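Long-range contacts in chitin oligosaccahride binding protein NagB1 (Paenibacillus sp. FPU-7, PDB 7EHP), which binds the chitin oligosaccharides N,N'-diacetylchitobiose and N,N',N''-triacetylchitotriose as an extracellular solute-binding protein, probably delivering them to a sugar transporter: residues Ser4-Gln9 with Glu40-Lys45; Pro62-Leu67 with Asn284-Ser289; Gly80-Leu85 with Lys109-Pro114. All coordinates share one frame; numbering follows the deposited sequence.

Interaction 1: residues Ser4-Gln9 with Glu40-Lys45; sequences SLRHTQ and EGVEDK. With NAG (2-acetamido-2-deoxy-beta-D-glucopyranose), chain C; NAG (2-acetamido-2-deoxy-beta-D-glucopyranose), chain B.
E40 and R6 carry the polar part of this contact, and T8 packs at its other end. R6 and E40 are paired across two parallel strands, and their side chains run side by side from the same face of the sheet. They form a salt bridge in which R6 NH2 lies 2.7 Å from E40 OE2 and R6 NE lies 2.9 Å from the same oxygen. The guanidinium grips E40 side-on, both bonds ending on one atom. OE2 sits in the guanidinium plane, but both nitrogens meet it from one side of the carboxylate plane; the two planes are 63° apart. E40 reaches R6 with CG anti to the backbone N (chi1 176°) and an extended chain. R6 bends at chi2 and chi3, and its CD packs on V42 CG2 at 3.6 Å. R6 NH2 has a second salt-bridge partner, E55 of helix 44-58.

The backbones are joined by E40 N to L5 O, H7 N to E40 O and V42 N to H7 O. The H7 side chain lies on the other face of the sheet, where its ring covers G41; G41 CA is 3.5 Å from the ring centroid, a CH-pi contact. In the ring plane, H7 ND1 accepts a bond from Q9 N.

Beyond the strands, T8 CA makes a CA-H...O contact of 3.2 Å with V42 O, and T8 CG2 rests 3.8 Å from D44 CA. A water receives the N-H of D44 and donates to T8 O, tying the loop to the first turn of helix 44-58. D44 OD2 accepts a 2.6 Å hydrogen bond from O6 of the chain C NAG. The two strands belong to the beta-alpha-beta unit 3-7, 15-31, 37-41, and the sugar site lies at their C-terminal ends, as in periplasmic-binding-protein folds.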
loop_
_atom_site.group_PDB
_atom_site.type_symbol
_atom_site.label_atom_id
_atom_site.label_comp_id
_atom_site.label_asym_id
_atom_site.label_seq_id
_atom_site.Cartn_x
_atom_site.Cartn_y
_atom_site.Cartn_z
ATOM N N SER A 4 24.029 4.526 -3.998
ATOM C CA SER A 4 23.148 3.504 -3.450
ATOM C C SER A 4 21.700 3.758 -3.845
ATOM O O SER A 4 21.216 4.897 -3.815
ATOM C CB SER A 4 23.276 3.459 -1.927
ATOM O OG SER A 4 23.314 4.771 -1.395
ATOM N N LEU A 5 21.009 2.685 -4.218
ATOM C CA LEU A 5 19.610 2.743 -4.633
ATOM C C LEU A 5 18.872 1.708 -3.794
ATOM O O LEU A 5 18.922 0.516 -4.100
ATOM C CB LEU A 5 19.444 2.465 -6.126
ATOM C CG LEU A 5 18.146 2.991 -6.768
ATOM C CD1 LEU A 5 18.187 2.927 -8.301
ATOM C CD2 LEU A 5 16.904 2.297 -6.255
ATOM N N ARG A 6 18.174 2.165 -2.755
ATOM C CA ARG A 6 17.451 1.271 -1.854
ATOM C C ARG A 6 16.039 1.024 -2.385
ATOM O O ARG A 6 15.280 1.971 -2.626
ATOM C CB ARG A 6 17.398 1.865 -0.449
ATOM C CG ARG A 6 16.363 1.202 0.467
ATOM C CD ARG A 6 16.881 -0.087 1.067
ATOM N NE ARG A 6 18.213 0.051 1.661
ATOM C CZ ARG A 6 18.491 0.672 2.807
ATOM N NH1 ARG A 6 17.534 1.236 3.544
ATOM N NH2 ARG A 6 19.745 0.723 3.225
ATOM N N HIS A 7 15.685 -0.241 -2.559
ATOM C CA HIS A 7 14.368 -0.610 -3.053
ATOM C C HIS A 7 13.848 -1.783 -2.232
ATOM O O HIS A 7 14.594 -2.443 -1.499
ATOM C CB HIS A 7 14.431 -1.001 -4.529
ATOM C CG HIS A 7 15.199 -2.264 -4.753
ATOM N ND1 HIS A 7 14.613 -3.508 -4.671
ATOM C CD2 HIS A 7 16.516 -2.482 -4.973
ATOM C CE1 HIS A 7 15.529 -4.438 -4.867
ATOM N NE2 HIS A 7 16.692 -3.841 -5.057
ATOM N N THR A 8 12.560 -2.081 -2.392
ATOM C CA THR A 8 11.943 -3.174 -1.651
ATOM C C THR A 8 11.491 -4.310 -2.553
ATOM O O THR A 8 10.698 -5.158 -2.115
ATOM C CB THR A 8 10.757 -2.657 -0.831
ATOM O OG1 THR A 8 9.760 -2.141 -1.714
ATOM C CG2 THR A 8 11.205 -1.544 0.107
ATOM N N GLN A 9 11.961 -4.355 -3.802
ATOM C CA GLN A 9 11.477 -5.361 -4.757
ATOM C C GLN A 9 12.304 -6.640 -4.608
ATOM O O GLN A 9 13.150 -6.976 -5.430
ATOM C CB GLN A 9 11.522 -4.818 -6.184
ATOM C CG GLN A 9 10.739 -3.512 -6.426
ATOM C CD GLN A 9 9.368 -3.516 -5.759
ATOM O OE1 GLN A 9 8.564 -4.439 -5.957
ATOM N NE2 GLN A 9 9.089 -2.482 -4.967
ATOM N N GLU A 40 20.237 -2.137 -3.613
ATOM C CA GLU A 40 20.132 -2.874 -2.360
ATOM C C GLU A 40 18.651 -3.081 -2.074
ATOM O O GLU A 40 17.918 -2.113 -1.853
ATOM C CB GLU A 40 20.820 -2.146 -1.195
ATOM C CG GLU A 40 20.620 -2.874 0.160
ATOM C CD GLU A 40 21.103 -2.090 1.365
ATOM O OE1 GLU A 40 21.657 -2.725 2.284
ATOM O OE2 GLU A 40 20.930 -0.843 1.412
ATOM N N GLY A 41 18.210 -4.338 -2.094
ATOM C CA GLY A 41 16.828 -4.660 -1.796
ATOM C C GLY A 41 16.656 -5.030 -0.336
ATOM O O GLY A 41 17.387 -5.869 0.195
ATOM N N VAL A 42 15.698 -4.388 0.313
ATOM C CA VAL A 42 15.376 -4.648 1.707
ATOM C C VAL A 42 13.874 -4.864 1.785
ATOM O O VAL A 42 13.103 -4.089 1.205
ATOM C CB VAL A 42 15.828 -3.486 2.617
ATOM C CG1 VAL A 42 15.373 -3.700 4.057
ATOM C CG2 VAL A 42 17.353 -3.311 2.549
ATOM N N GLU A 43 13.460 -5.931 2.467
ATOM C CA GLU A 43 12.041 -6.230 2.595
ATOM C C GLU A 43 11.272 -5.006 3.066
ATOM O O GLU A 43 11.721 -4.284 3.959
ATOM C CB GLU A 43 11.814 -7.387 3.573
ATOM C CG GLU A 43 10.385 -7.905 3.518
ATOM C CD GLU A 43 10.111 -8.978 4.568
ATOM O OE1 GLU A 43 10.608 -8.843 5.698
ATOM O OE2 GLU A 43 9.414 -9.958 4.257
ATOM N N ASP A 44 10.094 -4.801 2.457
ATOM C CA ASP A 44 9.266 -3.614 2.650
ATOM C C ASP A 44 9.156 -3.146 4.101
ATOM O O ASP A 44 9.531 -2.013 4.423
ATOM C CB ASP A 44 7.865 -3.855 2.053
ATOM C CG ASP A 44 7.166 -5.127 2.584
ATOM O OD1 ASP A 44 7.597 -5.744 3.586
ATOM O OD2 ASP A 44 6.154 -5.518 1.964
ATOM N N LYS A 45 8.600 -3.989 4.983
ATOM C CA LYS A 45 8.405 -3.581 6.367
ATOM C C LYS A 45 9.732 -3.362 7.081
ATOM O O LYS A 45 9.814 -2.531 7.988
ATOM C CB LYS A 45 7.577 -4.629 7.110
ATOM C CG LYS A 45 8.280 -5.980 7.297
ATOM C CD LYS A 45 7.389 -6.972 8.044
ATOM C CE LYS A 45 8.215 -8.133 8.579
ATOM N NZ LYS A 45 7.426 -9.095 9.399
HETATM C C1 NAG C . 4.976 -2.015 -3.028
HETATM C C2 NAG C . 4.026 -0.820 -3.075
HETATM C C3 NAG C . 3.674 -0.374 -1.656
HETATM C C4 NAG C . 3.262 -1.555 -0.771
HETATM C C5 NAG C . 4.214 -2.745 -0.958
HETATM C C6 NAG C . 3.817 -4.011 -0.228
HETATM C C7 NAG C . 4.511 0.408 -5.156
HETATM C C8 NAG C . 5.129 1.642 -5.744
HETATM N N2 NAG C . 4.597 0.289 -3.827
HETATM O O1 NAG C . 5.326 -2.386 -4.317
HETATM O O3 NAG C . 2.647 0.613 -1.727
HETATM O O4 NAG C . 3.436 -1.147 0.582
HETATM O O5 NAG C . 4.353 -3.080 -2.346
HETATM O O6 NAG C . 4.907 -4.930 -0.210
HETATM O O7 NAG C . 3.969 -0.446 -5.858
HETATM C C1 NAG B . 2.233 -0.801 1.261
HETATM C C2 NAG B . 2.627 -0.478 2.699
HETATM C C3 NAG B . 1.399 -0.070 3.500
HETATM C C4 NAG B . 0.695 1.088 2.811
HETATM C C5 NAG B . 0.373 0.725 1.363
HETATM C C6 NAG B . -0.244 1.864 0.582
HETATM C C7 NAG B . 4.555 -1.458 3.866
HETATM C C8 NAG B . 5.120 -2.680 4.495
HETATM N N2 NAG B . 3.328 -1.583 3.337
HETATM O O3 NAG B . 1.802 0.320 4.803
HETATM O O4 NAG B . -0.518 1.403 3.482
HETATM O O5 NAG B . 1.565 0.334 0.670
HETATM O O6 NAG B . 0.539 3.048 0.656
HETATM O O7 NAG B . 5.175 -0.389 3.842
HETATM O O HOH W 1 9.441 -6.211 0.067
#

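Interaction 2: residues Pro62-Leu67 with Asn284-Ser289; sequences PKIFDL and NGYGFS. With NAG (2-acetamido-2-deoxy-beta-D-glucopyranose), chain C.
Residues I64-L67 and N284-F288 run as antiparallel strands, with axes 4.3 Å apart at closest approach and directions 144° apart. F65 with G287 and L67 with G285 are hydrogen-bonded pairs; I64 with F288 and D66 with Y286 are non-hydrogen-bonded pairs. This joins strand 64-68 to the distant strand 277-288 in the mixed sheet of the solute-binding fold. S289 N to K63 O adds a further backbone bond, just past the end of strand 277-288 and just before I64.

The F65 ring lies over the G287 backbone. G287 O sits 3.7 Å above the ring plane, over its centre. Chi1 of 39° puts F65 CG between its own backbone N and carbonyl carbon, and the ring fits against a residue with no side chain. L67 CD2 meets G287 CA from the same face of the sheet, at 3.7 Å. On the other face, I64 and F288 lie side by side, with I64 CG1 3.7 Å from F288 CD1. Helix 294-307 packs against both.

Toward the sugar, D66 and N284 cross at about a right angle. D66 OD2 is held by T8 OG1 and by waters, one of them bound to Y286 OH. N284 ND2 donates to D66 OD1 in a nearly straight bond (170°), arriving from above the carboxylate plane. The same nitrogen reaches L67 O in a more bent bond, from above the carbonyl plane; L67 O also accepts from G285 N. The bonds from ND2 to D66 OD1 and L67 O fix the amide, which leaves N284 OD1 to accept the N-H of N2 of the chain C NAG at 2.7 Å.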
loop_
_atom_site.group_PDB
_atom_site.type_symbol
_atom_site.label_atom_id
_atom_site.label_comp_id
_atom_site.label_asym_id
_atom_site.label_seq_id
_atom_site.Cartn_x
_atom_site.Cartn_y
_atom_site.Cartn_z
ATOM N N PRO A 62 20.418 5.978 2.238
ATOM C CA PRO A 62 20.926 5.735 0.886
ATOM C C PRO A 62 20.790 7.000 0.057
ATOM O O PRO A 62 20.155 7.972 0.472
ATOM C CB PRO A 62 20.021 4.609 0.368
ATOM C CG PRO A 62 19.487 3.960 1.629
ATOM C CD PRO A 62 19.233 5.146 2.505
ATOM N N LYS A 63 21.397 6.995 -1.136
ATOM C CA LYS A 63 21.277 8.187 -1.979
ATOM C C LYS A 63 19.905 8.248 -2.646
ATOM O O LYS A 63 19.320 9.328 -2.779
ATOM C CB LYS A 63 22.407 8.217 -3.016
ATOM C CG LYS A 63 23.830 8.359 -2.406
ATOM C CD LYS A 63 23.858 9.428 -1.299
ATOM C CE LYS A 63 25.214 9.566 -0.592
ATOM N NZ LYS A 63 25.836 8.262 -0.199
ATOM N N ILE A 64 19.366 7.097 -3.035
ATOM C CA ILE A 64 18.021 6.973 -3.581
ATOM C C ILE A 64 17.333 5.859 -2.799
ATOM O O ILE A 64 17.941 4.809 -2.572
ATOM C CB ILE A 64 18.053 6.638 -5.091
ATOM C CG1 ILE A 64 18.875 7.672 -5.872
ATOM C CG2 ILE A 64 16.632 6.490 -5.658
ATOM C CD1 ILE A 64 19.444 7.126 -7.178
ATOM N N PHE A 65 16.080 6.075 -2.373
ATOM C CA PHE A 65 15.478 5.109 -1.453
ATOM C C PHE A 65 13.965 5.053 -1.578
ATOM O O PHE A 65 13.296 6.079 -1.732
ATOM C CB PHE A 65 15.833 5.410 0.010
ATOM C CG PHE A 65 15.846 6.873 0.344
ATOM C CD1 PHE A 65 14.669 7.532 0.689
ATOM C CD2 PHE A 65 17.034 7.589 0.325
ATOM C CE1 PHE A 65 14.680 8.885 1.008
ATOM C CE2 PHE A 65 17.054 8.935 0.637
ATOM C CZ PHE A 65 15.889 9.585 0.976
ATOM N N ASP A 66 13.439 3.839 -1.484
ATOM C CA ASP A 66 11.999 3.641 -1.380
ATOM C C ASP A 66 11.465 4.436 -0.192
ATOM O O ASP A 66 11.900 4.231 0.947
ATOM C CB ASP A 66 11.713 2.149 -1.228
ATOM C CG ASP A 66 10.248 1.825 -1.312
ATOM O OD1 ASP A 66 9.466 2.343 -0.485
ATOM O OD2 ASP A 66 9.876 1.055 -2.222
ATOM N N LEU A 67 10.528 5.349 -0.456
ATOM C CA LEU A 67 10.064 6.301 0.544
ATOM C C LEU A 67 8.545 6.396 0.498
ATOM O O LEU A 67 7.964 6.302 -0.581
ATOM C CB LEU A 67 10.691 7.688 0.292
ATOM C CG LEU A 67 10.176 8.861 1.122
ATOM C CD1 LEU A 67 10.712 8.737 2.536
ATOM C CD2 LEU A 67 10.564 10.208 0.466
ATOM N N ASN A 284 3.732 5.962 -2.505
ATOM C CA ASN A 284 5.002 5.249 -2.430
ATOM C C ASN A 284 5.793 5.439 -3.714
ATOM O O ASN A 284 5.274 5.210 -4.812
ATOM C CB ASN A 284 4.792 3.751 -2.184
ATOM C CG ASN A 284 6.106 3.017 -1.944
ATOM O OD1 ASN A 284 6.265 1.860 -2.326
ATOM N ND2 ASN A 284 7.052 3.698 -1.306
ATOM N N GLY A 285 7.044 5.845 -3.567
ATOM C CA GLY A 285 7.932 6.054 -4.689
ATOM C C GLY A 285 9.353 6.117 -4.186
ATOM O O GLY A 285 9.769 5.227 -3.434
ATOM N N TYR A 286 10.100 7.162 -4.581
ATOM C CA TYR A 286 11.500 7.317 -4.213
ATOM C C TYR A 286 11.771 8.716 -3.680
ATOM O O TYR A 286 11.187 9.703 -4.145
ATOM C CB TYR A 286 12.409 7.012 -5.417
ATOM C CG TYR A 286 12.364 5.541 -5.698
ATOM C CD1 TYR A 286 13.173 4.657 -4.988
ATOM C CD2 TYR A 286 11.450 5.015 -6.596
ATOM C CE1 TYR A 286 13.091 3.283 -5.207
ATOM C CE2 TYR A 286 11.365 3.638 -6.821
ATOM C CZ TYR A 286 12.184 2.784 -6.127
ATOM O OH TYR A 286 12.086 1.417 -6.335
ATOM N N GLY A 287 12.652 8.789 -2.682
ATOM C CA GLY A 287 13.169 10.044 -2.193
ATOM C C GLY A 287 14.665 10.089 -2.458
ATOM O O GLY A 287 15.274 9.106 -2.882
ATOM N N PHE A 288 15.258 11.238 -2.185
ATOM C CA PHE A 288 16.662 11.427 -2.524
ATOM C C PHE A 288 17.368 12.098 -1.359
ATOM O O PHE A 288 16.830 13.032 -0.754
ATOM C CB PHE A 288 16.775 12.235 -3.833
ATOM C CG PHE A 288 16.066 11.572 -4.976
ATOM C CD1 PHE A 288 16.710 10.611 -5.735
ATOM C CD2 PHE A 288 14.729 11.842 -5.234
ATOM C CE1 PHE A 288 16.060 9.958 -6.751
ATOM C CE2 PHE A 288 14.067 11.187 -6.254
ATOM C CZ PHE A 288 14.735 10.241 -7.010
ATOM N N SER A 289 18.556 11.593 -1.027
ATOM C CA SER A 289 19.304 12.151 0.090
ATOM C C SER A 289 19.564 13.638 -0.108
ATOM O O SER A 289 19.838 14.106 -1.222
ATOM C CB SER A 289 20.632 11.426 0.271
ATOM O OG SER A 289 21.320 11.933 1.405
HETATM C C1 NAG C . 4.976 -2.015 -3.028
HETATM C C2 NAG C . 4.026 -0.820 -3.075
HETATM C C3 NAG C . 3.674 -0.374 -1.656
HETATM C C4 NAG C . 3.262 -1.555 -0.771
HETATM C C5 NAG C . 4.214 -2.745 -0.958
HETATM C C6 NAG C . 3.817 -4.011 -0.228
HETATM C C7 NAG C . 4.511 0.408 -5.156
HETATM C C8 NAG C . 5.129 1.642 -5.744
HETATM N N2 NAG C . 4.597 0.289 -3.827
HETATM O O1 NAG C . 5.326 -2.386 -4.317
HETATM O O3 NAG C . 2.647 0.613 -1.727
HETATM O O4 NAG C . 3.436 -1.147 0.582
HETATM O O5 NAG C . 4.353 -3.080 -2.346
HETATM O O6 NAG C . 4.907 -4.930 -0.210
HETATM O O7 NAG C . 3.969 -0.446 -5.858
HETATM O O HOH W 2 10.942 -0.275 -4.261
HETATM O O HOH W 3 7.456 -0.449 -1.025
HETATM O O HOH W 4 8.649 2.620 -4.218
#

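Interaction 3: residues Gly80-Leu85 with Lys109-Pro114; sequences GRLLEL and KIYGLP
E84 lies over one face of the Y111 ring, and L82 meets the same residue at the ring edge. E84 CG stands 3.7 Å above the ring plane, nearer the ring's rim than its centre, in a CH-pi contact. L82 O sits in the ring plane, 3.4 Å from Y111 CD2. The L82 side chain crosses Y111 obliquely, with L82 CD1 on Y111 CB at 3.5 Å.

Beyond CG the E84 chain bends (chi2 -81°). This turns the carboxylate to the strand, where E84 OE2 takes the N-H of I110 at 2.9 Å. The bond is nearly straight (173°) and uses the anti side of the carboxylate. OE2 is also bonded to T86 OG1, and the E84 side chain caps a backbone N at the start of helix 86-92. The K109 side chain crosses E84 at about a right angle, its CB against OE2.

Residues 80-85 form the linker between helices 71-78 and 86-92, opening with a Schellman motif at G80. Here the linker is laid against the start of the long strand 109-125 of the solute-binding fold, roughly at right angles to it. L85 N bonds to I110 O at 2.8 Å.

L85 points toward the strand, and its CD1 touches L113 CG at 3.8 Å and also lies near G112 N. Helix 86-92 packs on the I110 and L113 side chains through L89.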
loop_
_atom_site.group_PDB
_atom_site.type_symbol
_atom_site.label_atom_id
_atom_site.label_comp_id
_atom_site.label_asym_id
_atom_site.label_seq_id
_atom_site.Cartn_x
_atom_site.Cartn_y
_atom_site.Cartn_z
ATOM N N GLY A 80 15.611 17.679 7.819
ATOM C CA GLY A 80 16.571 18.133 6.818
ATOM C C GLY A 80 17.225 17.046 5.993
ATOM O O GLY A 80 18.308 17.263 5.444
ATOM N N ARG A 81 16.591 15.880 5.869
ATOM C CA ARG A 81 17.236 14.723 5.257
ATOM C C ARG A 81 16.946 14.569 3.772
ATOM O O ARG A 81 17.632 13.784 3.106
ATOM C CB ARG A 81 16.802 13.435 5.968
ATOM C CG ARG A 81 17.061 13.427 7.455
ATOM C CD ARG A 81 18.528 13.679 7.776
ATOM N NE ARG A 81 18.837 13.233 9.130
ATOM C CZ ARG A 81 19.849 13.680 9.865
ATOM N NH1 ARG A 81 20.672 14.606 9.383
ATOM N NH2 ARG A 81 20.034 13.202 11.091
ATOM N N LEU A 82 15.953 15.269 3.239
ATOM C CA LEU A 82 15.423 14.964 1.918
ATOM C C LEU A 82 15.735 16.096 0.964
ATOM O O LEU A 82 15.461 17.261 1.270
ATOM C CB LEU A 82 13.911 14.750 1.937
ATOM C CG LEU A 82 13.289 13.615 2.756
ATOM C CD1 LEU A 82 11.824 13.506 2.374
ATOM C CD2 LEU A 82 13.986 12.265 2.593
ATOM N N LEU A 83 16.253 15.738 -0.205
ATOM C CA LEU A 83 16.483 16.707 -1.268
ATOM C C LEU A 83 15.162 17.278 -1.771
ATOM O O LEU A 83 14.227 16.529 -2.069
ATOM C CB LEU A 83 17.222 16.029 -2.411
ATOM C CG LEU A 83 17.733 16.900 -3.545
ATOM C CD1 LEU A 83 18.776 17.898 -3.009
ATOM C CD2 LEU A 83 18.297 15.963 -4.612
ATOM N N GLU A 84 15.080 18.604 -1.864
ATOM C CA GLU A 84 13.910 19.254 -2.443
ATOM C C GLU A 84 13.975 19.168 -3.962
ATOM O O GLU A 84 15.024 19.415 -4.562
ATOM C CB GLU A 84 13.827 20.710 -1.988
ATOM C CG GLU A 84 12.413 21.262 -1.920
ATOM C CD GLU A 84 11.905 21.688 -3.274
ATOM O OE1 GLU A 84 12.745 22.060 -4.125
ATOM O OE2 GLU A 84 10.672 21.665 -3.496
ATOM N N LEU A 85 12.846 18.828 -4.587
ATOM C CA LEU A 85 12.842 18.362 -5.971
ATOM C C LEU A 85 12.251 19.351 -6.970
ATOM O O LEU A 85 12.119 19.007 -8.150
ATOM C CB LEU A 85 12.088 17.035 -6.077
ATOM C CG LEU A 85 12.584 15.891 -5.195
ATOM C CD1 LEU A 85 11.791 14.620 -5.481
ATOM C CD2 LEU A 85 14.074 15.654 -5.392
ATOM N N LYS A 109 6.658 22.639 -0.924
ATOM C CA LYS A 109 7.883 22.060 -1.466
ATOM C C LYS A 109 7.764 20.541 -1.558
ATOM O O LYS A 109 6.998 19.916 -0.825
ATOM C CB LYS A 109 9.094 22.453 -0.616
ATOM C CG LYS A 109 9.553 23.878 -0.896
ATOM C CD LYS A 109 10.245 24.503 0.297
ATOM C CE LYS A 109 10.578 25.971 0.033
ATOM N NZ LYS A 109 11.453 26.179 -1.166
ATOM N N ILE A 110 8.546 19.950 -2.467
ATOM C CA ILE A 110 8.348 18.573 -2.921
ATOM C C ILE A 110 9.582 17.748 -2.576
ATOM O O ILE A 110 10.703 18.110 -2.965
ATOM C CB ILE A 110 8.070 18.536 -4.431
ATOM C CG1 ILE A 110 6.844 19.370 -4.744
ATOM C CG2 ILE A 110 7.874 17.102 -4.932
ATOM C CD1 ILE A 110 6.660 19.637 -6.191
ATOM N N TYR A 111 9.381 16.617 -1.868
ATOM C CA TYR A 111 10.521 15.859 -1.356
ATOM C C TYR A 111 10.485 14.374 -1.709
ATOM O O TYR A 111 11.316 13.606 -1.205
ATOM C CB TYR A 111 10.647 16.022 0.165
ATOM C CG TYR A 111 10.833 17.460 0.634
ATOM C CD1 TYR A 111 9.748 18.328 0.713
ATOM C CD2 TYR A 111 12.096 17.955 0.979
ATOM C CE1 TYR A 111 9.903 19.637 1.144
ATOM C CE2 TYR A 111 12.266 19.281 1.409
ATOM C CZ TYR A 111 11.156 20.110 1.488
ATOM O OH TYR A 111 11.262 21.414 1.916
ATOM N N GLY A 112 9.569 13.955 -2.566
ATOM C CA GLY A 112 9.608 12.617 -3.122
ATOM C C GLY A 112 8.668 12.560 -4.300
ATOM O O GLY A 112 7.897 13.494 -4.552
ATOM N N LEU A 113 8.750 11.452 -5.035
ATOM C CA LEU A 113 7.931 11.259 -6.232
ATOM C C LEU A 113 7.279 9.887 -6.165
ATOM O O LEU A 113 7.998 8.868 -6.070
ATOM C CB LEU A 113 8.771 11.413 -7.510
ATOM C CG LEU A 113 9.438 12.775 -7.757
ATOM C CD1 LEU A 113 10.363 12.745 -8.989
ATOM C CD2 LEU A 113 8.396 13.896 -7.869
ATOM N N PRO A 114 5.948 9.799 -6.221
ATOM C CA PRO A 114 5.299 8.487 -6.238
ATOM C C PRO A 114 5.532 7.802 -7.568
ATOM O O PRO A 114 5.456 8.432 -8.629
ATOM C CB PRO A 114 3.815 8.830 -6.045
ATOM C CG PRO A 114 3.693 10.176 -6.663
ATOM C CD PRO A 114 4.955 10.890 -6.236
HETATM O O HOH W 5 13.830 13.676 -2.096
#

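Overall arrangement
From the N terminus, interaction 1 closes first, returning the chain to strand 3-7 after helix 15-31. Interaction 2 opens after helix 44-58, when strand 64-68 pairs on the other edge of strand 3-7; R6 bonds to both I64 and D66. Its loop closes more than 200 residues later, at strand 277-288. Interaction 3 is nested inside that loop and brings the linker 80-85 to strand 109-125. It touches interaction 2 through F288 O to L83 N and Y286 N to L113 O. Interactions 1 and 3 do not touch; their nearest atoms are about 11 Å apart. Interactions 1 and 2 both reach the chain C NAG.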